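Long-range contacts in plasmin and fibronectin-binding protein A (Streptococcus pneumoniae, PDB 4MR0), which acts as a fibronectin-dependent adhesin and invasin on the pneumococcal surface, binding human fibronectin, plasmin, plasminogen and serum albumin: residues 405-413 with 438-446; 283-291 with 335-346. One frame throughout, in Å; residues are numbered along the deposited sequence.

In the fold
Both contacts join neighbouring turns of the right-handed parallel beta-helix that forms this part of the adhesin. Interaction 2 comes first along the chain and closes before interaction 1 opens. It pairs strand 278-289 with strand 329-337, and its second segment lies within the parallel beta-helix repeat 326-348. Interaction 1 pairs strand 410-415 with strand 445-451 on another face and adds the end of strand 431-440, which belongs to the same run of parallel pairs as interaction 2. Their centres are about 17 Å apart and their nearest atoms about 6 Å, without touching. Together they show turn stacking on turn, by backbone hydrogen bonds between parallel strands and by side chains that meet from turn to turn.

Interaction 1: residues 405-413 with 438-446; sequences YRESGAALV and FNIADPKTK
L412 reaches from one turn of the parallel beta-helix into the next, at the corner where strand 410-415 bends. Its CB lies 3.9 Å from CE2 at the edge of the F438 ring, and its CG packs 3.6 Å from T445 CG2. Beyond the fork, CD2 stays beside the same threonine methyl, while CD1 touches both F438 CD2 and I440 CG1, meeting the isoleucine tip to tip. A branched apolar chain suits this buried site because each methyl has its own partner. V413 CG2 adds a second contact at the phenylalanine edge, and F394 of strand 387-396 stacks on that ring.

The backbones of A410-A411 and T445-K446 run parallel, with K446 N donating to A410 O (2.8 Å) and L412 N to K446 O. The single methyl of A410 fits beside T445 OG1, 3.6 Å from its CB. G409 has a positive phi (101°), and a CB there would crowd K444 O.

At the loop end, D442 serves both turns. Its OD2 accepts from T445 OG1 and, through a water, is linked to R406 O. With Y405 CG anti to the backbone N (-174°), the ring extends edge-on to the carboxylate, their planes 81° apart. K444 CD packs against the phenol oxygen, its ammonium paired with E479; Y405 OH donates to D442 OD1 over 2.5 Å.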
loop_
_atom_site.group_PDB
_atom_site.type_symbol
_atom_site.label_atom_id
_atom_site.label_comp_id
_atom_site.label_asym_id
_atom_site.label_seq_id
_atom_site.Cartn_x
_atom_site.Cartn_y
_atom_site.Cartn_z
ATOM N N TYR A 405 -12.776 12.014 -0.480
ATOM C CA TYR A 405 -11.888 13.135 -0.758
ATOM C C TYR A 405 -11.307 13.634 0.550
ATOM O O TYR A 405 -12.025 13.792 1.542
ATOM C CB TYR A 405 -12.632 14.279 -1.455
ATOM C CG TYR A 405 -11.709 15.397 -1.897
ATOM C CD1 TYR A 405 -10.853 15.232 -2.991
ATOM C CD2 TYR A 405 -11.651 16.599 -1.192
ATOM C CE1 TYR A 405 -9.958 16.235 -3.367
ATOM C CE2 TYR A 405 -10.761 17.611 -1.559
ATOM C CZ TYR A 405 -9.916 17.420 -2.646
ATOM O OH TYR A 405 -9.020 18.405 -2.989
ATOM N N ARG A 406 -10.004 13.884 0.548
ATOM C CA ARG A 406 -9.307 14.357 1.736
ATOM C C ARG A 406 -8.968 15.843 1.613
ATOM O O ARG A 406 -8.131 16.234 0.798
ATOM C CB ARG A 406 -8.034 13.530 1.929
ATOM C CG ARG A 406 -7.275 13.808 3.206
ATOM C CD ARG A 406 -6.331 12.656 3.508
ATOM N NE ARG A 406 -5.664 12.800 4.796
ATOM C CZ ARG A 406 -4.652 13.626 5.032
ATOM N NH1 ARG A 406 -4.169 14.398 4.065
ATOM N NH2 ARG A 406 -4.112 13.669 6.242
ATOM N N GLU A 407 -9.628 16.665 2.427
ATOM C CA GLU A 407 -9.411 18.110 2.422
ATOM C C GLU A 407 -7.965 18.473 2.717
ATOM O O GLU A 407 -7.461 19.485 2.234
ATOM C CB GLU A 407 -10.312 18.792 3.460
ATOM C CG GLU A 407 -11.792 18.792 3.114
ATOM C CD GLU A 407 -12.060 19.364 1.735
ATOM O OE1 GLU A 407 -11.423 20.378 1.378
ATOM O OE2 GLU A 407 -12.911 18.805 1.011
ATOM N N SER A 408 -7.307 17.643 3.519
ATOM C CA SER A 408 -5.919 17.870 3.900
ATOM C C SER A 408 -4.957 17.591 2.747
ATOM O O SER A 408 -3.762 17.875 2.844
ATOM C CB SER A 408 -5.565 16.991 5.098
ATOM O OG SER A 408 -5.020 17.765 6.155
ATOM N N GLY A 409 -5.476 17.029 1.659
ATOM C CA GLY A 409 -4.640 16.745 0.507
ATOM C C GLY A 409 -4.198 15.299 0.375
ATOM O O GLY A 409 -4.617 14.428 1.143
ATOM N N ALA A 410 -3.339 15.047 -0.607
ATOM C CA ALA A 410 -2.840 13.702 -0.860
ATOM C C ALA A 410 -1.471 13.732 -1.528
ATOM O O ALA A 410 -1.055 14.751 -2.074
ATOM C CB ALA A 410 -3.825 12.947 -1.741
ATOM N N ALA A 411 -0.771 12.606 -1.459
ATOM C CA ALA A 411 0.540 12.449 -2.082
ATOM C C ALA A 411 0.509 11.019 -2.621
ATOM O O ALA A 411 0.586 10.061 -1.853
ATOM C CB ALA A 411 1.651 12.623 -1.046
ATOM N N LEU A 412 0.377 10.885 -3.939
ATOM C CA LEU A 412 0.271 9.576 -4.579
ATOM C C LEU A 412 1.370 8.583 -4.203
ATOM O O LEU A 412 1.102 7.402 -3.996
ATOM C CB LEU A 412 0.135 9.766 -6.094
ATOM C CG LEU A 412 -1.114 10.631 -6.374
ATOM C CD1 LEU A 412 -1.385 10.731 -7.862
ATOM C CD2 LEU A 412 -2.322 10.034 -5.659
ATOM N N VAL A 413 2.605 9.052 -4.132
ATOM C CA VAL A 413 3.704 8.212 -3.680
ATOM C C VAL A 413 4.234 9.025 -2.510
ATOM O O VAL A 413 4.593 10.191 -2.670
ATOM C CB VAL A 413 4.813 8.036 -4.733
ATOM C CG1 VAL A 413 6.004 7.344 -4.097
ATOM C CG2 VAL A 413 4.306 7.190 -5.887
ATOM N N PHE A 438 1.526 9.716 -13.755
ATOM C CA PHE A 438 0.572 10.338 -12.842
ATOM C C PHE A 438 -0.352 11.265 -13.632
ATOM O O PHE A 438 0.118 12.101 -14.410
ATOM C CB PHE A 438 1.283 11.169 -11.763
ATOM C CG PHE A 438 2.284 10.400 -10.938
ATOM C CD1 PHE A 438 3.529 10.061 -11.462
ATOM C CD2 PHE A 438 1.989 10.039 -9.628
ATOM C CE1 PHE A 438 4.473 9.383 -10.690
ATOM C CE2 PHE A 438 2.925 9.360 -8.845
ATOM C CZ PHE A 438 4.168 9.029 -9.377
ATOM N N ASN A 439 -1.660 11.104 -13.441
ATOM C CA ASN A 439 -2.653 11.953 -14.095
ATOM C C ASN A 439 -3.417 12.595 -12.952
ATOM O O ASN A 439 -4.281 11.968 -12.343
ATOM C CB ASN A 439 -3.586 11.118 -14.975
ATOM C CG ASN A 439 -2.844 10.415 -16.092
ATOM O OD1 ASN A 439 -2.162 11.055 -16.893
ATOM N ND2 ASN A 439 -2.966 9.091 -16.148
ATOM N N ILE A 440 -3.075 13.843 -12.655
ATOM C CA ILE A 440 -3.679 14.564 -11.542
ATOM C C ILE A 440 -4.573 15.731 -11.944
ATOM O O ILE A 440 -4.188 16.582 -12.750
ATOM C CB ILE A 440 -2.572 15.080 -10.603
ATOM C CG1 ILE A 440 -1.731 13.895 -10.112
ATOM C CG2 ILE A 440 -3.182 15.842 -9.437
ATOM C CD1 ILE A 440 -0.462 14.283 -9.370
ATOM N N ALA A 441 -5.769 15.763 -11.364
ATOM C CA ALA A 441 -6.735 16.820 -11.634
ATOM C C ALA A 441 -7.054 17.567 -10.344
ATOM O O ALA A 441 -7.590 18.671 -10.375
ATOM C CB ALA A 441 -8.007 16.228 -12.230
ATOM N N ASP A 442 -6.714 16.958 -9.211
ATOM C CA ASP A 442 -6.957 17.558 -7.902
ATOM C C ASP A 442 -5.822 18.509 -7.535
ATOM O O ASP A 442 -4.666 18.103 -7.456
ATOM C CB ASP A 442 -7.079 16.463 -6.838
ATOM C CG ASP A 442 -7.188 17.022 -5.435
ATOM O OD1 ASP A 442 -7.955 17.988 -5.241
ATOM O OD2 ASP A 442 -6.516 16.493 -4.522
ATOM N N PRO A 443 -6.143 19.792 -7.297
ATOM C CA PRO A 443 -5.112 20.772 -6.942
ATOM C C PRO A 443 -4.422 20.540 -5.601
ATOM O O PRO A 443 -3.384 21.141 -5.323
ATOM C CB PRO A 443 -5.866 22.105 -6.996
ATOM C CG PRO A 443 -7.270 21.723 -6.659
ATOM C CD PRO A 443 -7.460 20.438 -7.435
ATOM N N LYS A 444 -4.987 19.663 -4.776
ATOM C CA LYS A 444 -4.409 19.371 -3.468
ATOM C C LYS A 444 -3.565 18.099 -3.464
ATOM O O LYS A 444 -3.040 17.703 -2.423
ATOM C CB LYS A 444 -5.515 19.230 -2.418
ATOM C CG LYS A 444 -6.188 20.535 -2.009
ATOM C CD LYS A 444 -7.300 20.266 -1.002
ATOM C CE LYS A 444 -7.573 21.486 -0.131
ATOM N NZ LYS A 444 -7.957 22.677 -0.935
ATOM N N THR A 445 -3.432 17.461 -4.623
ATOM C CA THR A 445 -2.663 16.224 -4.713
ATOM C C THR A 445 -1.250 16.386 -5.262
ATOM O O THR A 445 -1.031 16.959 -6.330
ATOM C CB THR A 445 -3.411 15.158 -5.557
ATOM O OG1 THR A 445 -4.568 14.713 -4.839
ATOM C CG2 THR A 445 -2.514 13.955 -5.831
ATOM N N LYS A 446 -0.299 15.864 -4.499
ATOM C CA LYS A 446 1.115 15.889 -4.839
ATOM C C LYS A 446 1.400 14.535 -5.489
ATOM O O LYS A 446 0.897 13.507 -5.031
ATOM C CB LYS A 446 1.927 16.045 -3.552
ATOM C CG LYS A 446 3.379 16.436 -3.738
ATOM C CD LYS A 446 4.095 16.424 -2.391
ATOM C CE LYS A 446 4.632 17.802 -2.025
ATOM N NZ LYS A 446 3.987 18.336 -0.798
HETATM O O HOH W 1 -6.936 15.459 -1.788
#

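Interaction 2: residues 283-291 with 335-346; sequences SRFLGQALP and YFGKSDKSGELV
At G287 the parallel pairing changes partners: strand 284-289 of the beta-helix, having bonded to strand 335-337, continues against the loop 338-346 that follows strand 335-337. G287 N donates to G337 O (3.0 Å), whereas Q288 N donates to G343 O in that loop. Glycine suits this junction because its phi is positive (82°) and a CB would collide with the hydroxyls of S339 and S342. S339 OG accepts from the amides of K341 and S342, forming an ST turn and an ST motif; both serine hydroxyls also bond to D263.

Inside the coil, F285 and F336 lie side by side on successive turns. Their flat rings suit paired positions on adjacent strands, lying 5° from parallel but slid until they barely overlap, with F285 CD1 over one face of F336, 3.4 Å from CE2. L345 CD1 meets the F336 edge. On the other face of the strands, L286 CD2 touches the Y335 ring edge, 3.6 Å from CE1, while the phenol hydroxyl bonds to D372.

Q288, CG anti to its backbone N (178°), is long enough to carry an amide oxygen to the next coil. There Q288 OE1 accepts from V346 N at 3.0 Å, the donor nearly in line with the carbonyl bond.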
loop_
_atom_site.group_PDB
_atom_site.type_symbol
_atom_site.label_atom_id
_atom_site.label_comp_id
_atom_site.label_asym_id
_atom_site.label_seq_id
_atom_site.Cartn_x
_atom_site.Cartn_y
_atom_site.Cartn_z
ATOM N N SER A 283 -4.910 -8.742 -9.551
ATOM C CA SER A 283 -6.100 -8.668 -8.720
ATOM C C SER A 283 -6.706 -7.276 -8.741
ATOM O O SER A 283 -6.099 -6.326 -9.243
ATOM C CB SER A 283 -5.756 -9.056 -7.280
ATOM O OG SER A 283 -5.333 -10.405 -7.216
ATOM N N ARG A 284 -7.905 -7.172 -8.175
ATOM C CA ARG A 284 -8.641 -5.921 -8.115
ATOM C C ARG A 284 -9.104 -5.658 -6.687
ATOM O O ARG A 284 -9.706 -6.525 -6.048
ATOM C CB ARG A 284 -9.858 -5.995 -9.044
ATOM C CG ARG A 284 -9.493 -6.165 -10.519
ATOM C CD ARG A 284 -10.536 -7.011 -11.242
ATOM N NE ARG A 284 -10.504 -8.408 -10.805
ATOM C CZ ARG A 284 -9.523 -9.265 -11.088
ATOM N NH1 ARG A 284 -8.480 -8.881 -11.818
ATOM N NH2 ARG A 284 -9.587 -10.512 -10.639
ATOM N N PHE A 285 -8.817 -4.460 -6.196
ATOM C CA PHE A 285 -9.201 -4.065 -4.849
ATOM C C PHE A 285 -10.229 -2.960 -5.001
ATOM O O PHE A 285 -9.893 -1.796 -5.222
ATOM C CB PHE A 285 -7.966 -3.602 -4.074
ATOM C CG PHE A 285 -6.954 -4.693 -3.874
ATOM C CD1 PHE A 285 -6.126 -5.096 -4.923
ATOM C CD2 PHE A 285 -6.897 -5.385 -2.673
ATOM C CE1 PHE A 285 -5.252 -6.172 -4.771
ATOM C CE2 PHE A 285 -6.026 -6.462 -2.508
ATOM C CZ PHE A 285 -5.208 -6.860 -3.561
ATOM N N LEU A 286 -11.492 -3.353 -4.875
ATOM C CA LEU A 286 -12.603 -2.442 -5.063
ATOM C C LEU A 286 -13.388 -2.010 -3.831
ATOM O O LEU A 286 -14.148 -2.795 -3.257
ATOM C CB LEU A 286 -13.574 -3.061 -6.073
ATOM C CG LEU A 286 -12.946 -3.660 -7.337
ATOM C CD1 LEU A 286 -14.038 -4.280 -8.197
ATOM C CD2 LEU A 286 -12.192 -2.575 -8.112
ATOM N N GLY A 287 -13.203 -0.753 -3.441
ATOM C CA GLY A 287 -13.950 -0.195 -2.330
ATOM C C GLY A 287 -13.530 -0.436 -0.897
ATOM O O GLY A 287 -13.185 -1.550 -0.486
ATOM N N GLN A 288 -13.569 0.650 -0.135
ATOM C CA GLN A 288 -13.250 0.628 1.280
ATOM C C GLN A 288 -14.282 1.523 1.953
ATOM O O GLN A 288 -14.391 2.714 1.638
ATOM C CB GLN A 288 -11.845 1.162 1.527
ATOM C CG GLN A 288 -11.466 1.202 2.990
ATOM C CD GLN A 288 -9.997 1.494 3.193
ATOM O OE1 GLN A 288 -9.474 2.492 2.689
ATOM N NE2 GLN A 288 -9.320 0.623 3.934
ATOM N N ALA A 289 -15.051 0.941 2.864
ATOM C CA ALA A 289 -16.087 1.686 3.563
ATOM C C ALA A 289 -15.503 2.458 4.738
ATOM O O ALA A 289 -14.751 1.906 5.543
ATOM C CB ALA A 289 -17.177 0.734 4.037
ATOM N N LEU A 290 -15.853 3.740 4.824
ATOM C CA LEU A 290 -15.370 4.608 5.889
ATOM C C LEU A 290 -16.565 5.238 6.613
ATOM O O LEU A 290 -17.263 6.086 6.058
ATOM C CB LEU A 290 -14.473 5.701 5.298
ATOM C CG LEU A 290 -13.305 5.235 4.416
ATOM C CD1 LEU A 290 -12.584 6.442 3.839
ATOM C CD2 LEU A 290 -12.342 4.372 5.229
ATOM N N PRO A 291 -16.815 4.822 7.866
ATOM C CA PRO A 291 -17.929 5.335 8.676
ATOM C C PRO A 291 -17.795 6.785 9.155
ATOM O O PRO A 291 -16.687 7.296 9.324
ATOM C CB PRO A 291 -17.987 4.344 9.835
ATOM C CG PRO A 291 -16.549 3.966 10.011
ATOM C CD PRO A 291 -16.089 3.762 8.588
ATOM N N TYR A 335 -5.352 -3.701 -9.907
ATOM C CA TYR A 335 -6.130 -2.477 -9.950
ATOM C C TYR A 335 -6.697 -2.112 -8.581
ATOM O O TYR A 335 -7.168 -2.973 -7.837
ATOM C CB TYR A 335 -7.254 -2.637 -10.984
ATOM C CG TYR A 335 -8.246 -1.503 -11.016
ATOM C CD1 TYR A 335 -9.266 -1.420 -10.067
ATOM C CD2 TYR A 335 -8.163 -0.505 -11.988
ATOM C CE1 TYR A 335 -10.177 -0.374 -10.084
ATOM C CE2 TYR A 335 -9.072 0.550 -12.014
ATOM C CZ TYR A 335 -10.075 0.609 -11.057
ATOM O OH TYR A 335 -10.966 1.655 -11.055
ATOM N N PHE A 336 -6.645 -0.823 -8.259
ATOM C CA PHE A 336 -7.149 -0.328 -6.988
ATOM C C PHE A 336 -8.110 0.828 -7.226
ATOM O O PHE A 336 -7.751 1.822 -7.864
ATOM C CB PHE A 336 -5.983 0.130 -6.107
ATOM C CG PHE A 336 -4.963 -0.944 -5.853
ATOM C CD1 PHE A 336 -4.083 -1.343 -6.862
ATOM C CD2 PHE A 336 -4.891 -1.573 -4.612
ATOM C CE1 PHE A 336 -3.149 -2.352 -6.634
ATOM C CE2 PHE A 336 -3.956 -2.586 -4.374
ATOM C CZ PHE A 336 -3.086 -2.975 -5.386
ATOM N N GLY A 337 -9.331 0.692 -6.712
ATOM C CA GLY A 337 -10.326 1.735 -6.891
ATOM C C GLY A 337 -11.507 1.599 -5.949
ATOM O O GLY A 337 -11.364 1.176 -4.798
ATOM N N LYS A 338 -12.689 1.957 -6.434
ATOM C CA LYS A 338 -13.890 1.865 -5.616
ATOM C C LYS A 338 -14.812 0.780 -6.156
ATOM O O LYS A 338 -14.537 0.185 -7.197
ATOM C CB LYS A 338 -14.622 3.210 -5.611
ATOM C CG LYS A 338 -15.285 3.569 -6.942
ATOM C CD LYS A 338 -16.077 4.862 -6.820
ATOM C CE LYS A 338 -16.947 5.115 -8.051
ATOM N NZ LYS A 338 -16.149 5.342 -9.284
ATOM N N SER A 339 -15.899 0.517 -5.435
ATOM C CA SER A 339 -16.883 -0.472 -5.857
ATOM C C SER A 339 -18.205 0.274 -5.958
ATOM O O SER A 339 -18.256 1.482 -5.729
ATOM C CB SER A 339 -17.029 -1.577 -4.813
ATOM O OG SER A 339 -17.723 -1.086 -3.673
ATOM N N ASP A 340 -19.270 -0.444 -6.293
ATOM C CA ASP A 340 -20.585 0.174 -6.382
ATOM C C ASP A 340 -21.192 0.355 -4.995
ATOM O O ASP A 340 -22.256 0.954 -4.863
ATOM C CB ASP A 340 -21.542 -0.682 -7.218
ATOM C CG ASP A 340 -21.109 -0.803 -8.661
ATOM O OD1 ASP A 340 -20.624 0.201 -9.226
ATOM O OD2 ASP A 340 -21.270 -1.903 -9.236
ATOM N N LYS A 341 -20.523 -0.161 -3.965
ATOM C CA LYS A 341 -21.041 -0.055 -2.598
ATOM C C LYS A 341 -20.233 0.830 -1.651
ATOM O O LYS A 341 -20.767 1.329 -0.658
ATOM C CB LYS A 341 -21.163 -1.443 -1.964
ATOM C CG LYS A 341 -22.115 -2.401 -2.659
ATOM C CD LYS A 341 -22.204 -3.692 -1.857
ATOM C CE LYS A 341 -23.020 -4.757 -2.562
ATOM N NZ LYS A 341 -23.062 -6.007 -1.743
ATOM N N SER A 342 -18.947 1.005 -1.935
ATOM C CA SER A 342 -18.097 1.835 -1.085
ATOM C C SER A 342 -17.085 2.625 -1.916
ATOM O O SER A 342 -16.727 2.227 -3.024
ATOM C CB SER A 342 -17.377 0.969 -0.043
ATOM O OG SER A 342 -16.601 -0.044 -0.653
ATOM N N GLY A 343 -16.626 3.741 -1.361
ATOM C CA GLY A 343 -15.695 4.611 -2.059
ATOM C C GLY A 343 -14.282 4.119 -2.319
ATOM O O GLY A 343 -13.929 2.972 -2.046
ATOM N N GLU A 344 -13.465 5.022 -2.849
ATOM C CA GLU A 344 -12.083 4.717 -3.183
ATOM C C GLU A 344 -11.245 4.368 -1.953
ATOM O O GLU A 344 -11.490 4.870 -0.858
ATOM C CB GLU A 344 -11.448 5.905 -3.920
ATOM C CG GLU A 344 -12.178 6.337 -5.190
ATOM C CD GLU A 344 -13.344 7.294 -4.931
ATOM O OE1 GLU A 344 -13.641 7.593 -3.753
ATOM O OE2 GLU A 344 -13.962 7.752 -5.916
ATOM N N LEU A 345 -10.258 3.496 -2.143
ATOM C CA LEU A 345 -9.370 3.092 -1.058
ATOM C C LEU A 345 -8.630 4.341 -0.584
ATOM O O LEU A 345 -8.454 5.289 -1.354
ATOM C CB LEU A 345 -8.355 2.063 -1.562
ATOM C CG LEU A 345 -8.868 0.944 -2.478
ATOM C CD1 LEU A 345 -7.696 0.050 -2.874
ATOM C CD2 LEU A 345 -9.950 0.129 -1.778
ATOM N N VAL A 346 -8.209 4.352 0.676
ATOM C CA VAL A 346 -7.483 5.494 1.221
ATOM C C VAL A 346 -6.018 5.414 0.773
ATOM O O VAL A 346 -5.483 6.347 0.167
ATOM C CB VAL A 346 -7.560 5.510 2.766
ATOM C CG1 VAL A 346 -6.745 6.670 3.326
ATOM C CG2 VAL A 346 -9.020 5.637 3.199
#